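Side-chain contact in transcriptional activator TenA-1 (PDB 2QZC), which is a putative TenA-like thiaminase with a heme oxygenase-like helical fold, probably acting on thiamin or related compounds: residues S161-S165 and T166-K170. Residues are numbered along the deposited sequence; the frame is centred on the assembly and turned at random.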
ATOM      1  N   SER A 161     -24.635   3.138   4.115  1.00 19.22           N
ATOM      2  CA  SER A 161     -24.638   2.889   2.666  1.00 20.53           C
ATOM      3  C   SER A 161     -23.255   2.590   2.141  1.00 21.56           C
ATOM      4  O   SER A 161     -23.131   1.806   1.197  1.00 23.54           O
ATOM      5  CB  SER A 161     -25.276   4.049   1.903  1.00 21.73           C
ATOM      6  OG  SER A 161     -24.458   5.205   1.953  1.00 25.30           O
ATOM      7  N   PHE A 162     -22.209   3.176   2.744  1.00 21.39           N
ATOM      8  CA  PHE A 162     -20.861   2.826   2.319  1.00 21.09           C
ATOM      9  C   PHE A 162     -20.533   1.338   2.593  1.00 19.54           C
ATOM     10  O   PHE A 162     -20.074   0.607   1.711  1.00 23.39           O
ATOM     11  CB  PHE A 162     -19.823   3.717   2.940  1.00 22.27           C
ATOM     12  CG  PHE A 162     -18.427   3.267   2.635  1.00 28.24           C
ATOM     13  CD1 PHE A 162     -18.004   3.123   1.295  1.00 34.38           C
ATOM     14  CD2 PHE A 162     -17.557   2.904   3.663  1.00 27.62           C
ATOM     15  CE1 PHE A 162     -16.715   2.648   0.996  1.00 36.36           C
ATOM     16  CE2 PHE A 162     -16.268   2.459   3.371  1.00 28.82           C
ATOM     17  CZ  PHE A 162     -15.849   2.329   2.032  1.00 32.32           C
ATOM     18  N   TYR A 163     -20.815   0.898   3.815  1.00 18.88           N
ATOM     19  CA  TYR A 163     -20.518  -0.468   4.224  1.00 19.79           C
ATOM     20  C   TYR A 163     -21.421  -1.518   3.601  1.00 18.76           C
ATOM     21  O   TYR A 163     -21.025  -2.679   3.527  1.00 19.64           O
ATOM     22  CB  TYR A 163     -20.485  -0.556   5.760  1.00 16.80           C
ATOM     23  CG  TYR A 163     -19.460   0.394   6.330  1.00 18.96           C
ATOM     24  CD1 TYR A 163     -18.123   0.143   6.166  1.00 18.53           C
ATOM     25  CD2 TYR A 163     -19.816   1.550   6.996  1.00 19.92           C
ATOM     26  CE1 TYR A 163     -17.163   1.019   6.622  1.00 19.70           C
ATOM     27  CE2 TYR A 163     -18.845   2.425   7.479  1.00 18.98           C
ATOM     28  CZ  TYR A 163     -17.518   2.147   7.302  1.00 21.53           C
ATOM     29  OH  TYR A 163     -16.540   3.008   7.787  1.00 23.35           O
ATOM     30  N   ALA A 164     -22.634  -1.107   3.189  1.00 19.62           N
ATOM     31  CA  ALA A 164     -23.591  -1.969   2.488  1.00 20.81           C
ATOM     32  C   ALA A 164     -23.328  -2.018   0.966  1.00 20.62           C
ATOM     33  O   ALA A 164     -23.945  -2.841   0.271  1.00 23.12           O
ATOM     34  CB  ALA A 164     -25.046  -1.468   2.769  1.00 19.76           C
ATOM     35  N   SER A 165     -22.420  -1.190   0.447  1.00 20.58           N
ATOM     36  CA  SER A 165     -22.198  -1.048  -1.002  1.00 20.51           C
ATOM     37  C   SER A 165     -21.464  -2.224  -1.628  1.00 21.96           C
ATOM     38  O   SER A 165     -20.725  -2.947  -0.943  1.00 22.08           O
ATOM     39  CB  SER A 165     -21.390   0.221  -1.310  1.00 22.37           C
ATOM     40  OG  SER A 165     -20.030   0.110  -0.912  1.00 23.56           O
ATOM     41  N   THR A 166     -21.667  -2.394  -2.937  1.00 22.90           N
ATOM     42  CA  THR A 166     -20.989  -3.477  -3.645  0.50 22.25           C
ATOM     43  C   THR A 166     -19.470  -3.264  -3.636  1.00 21.54           C
ATOM     44  O   THR A 166     -18.735  -4.249  -3.550  1.00 20.99           O
ATOM     45  CB  THR A 166     -21.552  -3.708  -5.078  0.50 24.13           C
ATOM     46  OG1 THR A 166     -21.639  -2.457  -5.762  0.50 30.17           O
ATOM     47  CG2 THR A 166     -22.931  -4.344  -4.973  0.50 22.75           C
ATOM     48  N   GLU A 167     -18.995  -2.014  -3.695  1.00 21.58           N
ATOM     49  CA  GLU A 167     -17.556  -1.763  -3.637  1.00 23.24           C
ATOM     50  C   GLU A 167     -16.947  -2.179  -2.297  1.00 22.35           C
ATOM     51  O   GLU A 167     -15.844  -2.723  -2.291  1.00 22.61           O
ATOM     52  CB  GLU A 167     -17.169  -0.333  -4.041  1.00 28.76           C
ATOM     53  CG  GLU A 167     -17.328  -0.083  -5.589  1.00 38.02           C
ATOM     54  CD  GLU A 167     -16.654  -1.158  -6.534  1.00 50.94           C
ATOM     55  OE1 GLU A 167     -15.412  -1.412  -6.464  1.00 48.46           O
ATOM     56  OE2 GLU A 167     -17.401  -1.751  -7.360  1.00 50.52           O
ATOM     57  N   TYR A 168     -17.680  -1.991  -1.204  1.00 20.53           N
ATOM     58  CA  TYR A 168     -17.176  -2.477   0.083  1.00 19.20           C
ATOM     59  C   TYR A 168     -17.214  -4.001   0.114  1.00 18.70           C
ATOM     60  O   TYR A 168     -16.244  -4.624   0.588  1.00 17.37           O
ATOM     61  CB  TYR A 168     -17.958  -1.884   1.248  1.00 18.32           C
ATOM     62  CG  TYR A 168     -17.282  -2.158   2.584  1.00 15.40           C
ATOM     63  CD1 TYR A 168     -16.201  -1.369   2.993  1.00 20.98           C
ATOM     64  CD2 TYR A 168     -17.764  -3.139   3.449  1.00 17.59           C
ATOM     65  CE1 TYR A 168     -15.556  -1.626   4.210  1.00 20.46           C
ATOM     66  CE2 TYR A 168     -17.123  -3.393   4.664  1.00 16.55           C
ATOM     67  CZ  TYR A 168     -16.038  -2.621   5.032  1.00 16.86           C
ATOM     68  OH  TYR A 168     -15.397  -2.844   6.228  1.00 17.56           O
ATOM     69  N   LYS A 169     -18.281  -4.624  -0.394  1.00 20.03           N
ATOM     70  CA  LYS A 169     -18.338  -6.089  -0.410  1.00 19.64           C
ATOM     71  C   LYS A 169     -17.191  -6.708  -1.210  1.00 18.88           C
ATOM     72  O   LYS A 169     -16.660  -7.759  -0.829  1.00 19.57           O
ATOM     73  CB  LYS A 169     -19.673  -6.630  -0.932  1.00 20.81           C
ATOM     74  CG  LYS A 169     -20.917  -6.103  -0.212  1.00 22.87           C
ATOM     75  CD  LYS A 169     -20.816  -5.947   1.283  1.00 22.91           C
ATOM     76  CE  LYS A 169     -22.156  -5.563   1.881  1.00 24.50           C
ATOM     77  NZ  LYS A 169     -22.074  -5.205   3.341  1.00 20.52           N
ATOM     78  N   LYS A 170     -16.786  -6.038  -2.300  1.00 20.24           N
ATOM     79  CA  LYS A 170     -15.636  -6.493  -3.114  1.00 19.90           C
ATOM     80  C   LYS A 170     -14.344  -6.442  -2.303  1.00 17.98           C
ATOM     81  O   LYS A 170     -13.485  -7.333  -2.419  1.00 19.98           O
ATOM     82  CB  LYS A 170     -15.501  -5.680  -4.412  1.00 22.05           C
ATOM     83  CG  LYS A 170     -16.553  -5.996  -5.441  1.00 29.86           C
ATOM     84  CD  LYS A 170     -16.328  -5.105  -6.658  1.00 39.75           C
ATOM     85  CE  LYS A 170     -17.342  -5.375  -7.759  1.00 45.18           C
ATOM     86  NZ  LYS A 170     -17.195  -4.395  -8.885  1.00 48.53           N
TER
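Tyr168 lays one face of its ring over the edge of Tyr163, with Tyr163 CD1 3.6 Å from Tyr168 CZ. The two planes are nearly perpendicular (87°), a T-shaped pair. Phe162 completes the aromatic cluster. Here the edge of Tyr168 is turned to the face of Phe162 in an offset edge-to-face pair, and Tyr168 CD1 lies 3.8 Å from Phe162 CZ. The Tyr168 ring is swung back over the end of helix 154-164 because CG stands anti to the backbone N (chi1 -169°). Its hydroxyl reaches beyond this contact and hydrogen-bonds Met138 O on helix 127-148.

Ser165 is the N-cap of helix 166-179. Its OG accepts from Tyr168 N at 3.2 Å and donates to Phe162 O at 2.7 Å, so one hydroxyl links the end of one helix to the start of the next. Phe162 O also accepts from Ser165 N. One turn on, Lys169 N bonds to Ser165 O at 3.0 Å. The Lys169 chain bends at chi2 (-40°) and runs back past Ser165 O, bringing NZ 2.7 Å from Tyr163 O. That ammonium also forms a salt bridge with Asp146 and a hydrogen bond with Ser142.

An alanine in place of Tyr168 would probably leave Phe162 and Tyr163 without their shared aromatic partner and Met138 O without the bond from the phenol.

The contact is the tight bend joining helix 154-164 to helix 166-179. Helix 127-148 packs against Tyr168 through Tyr141 and Ser142, while helix 85-95 meets Phe162 and Tyr163 through Thr88 and His89.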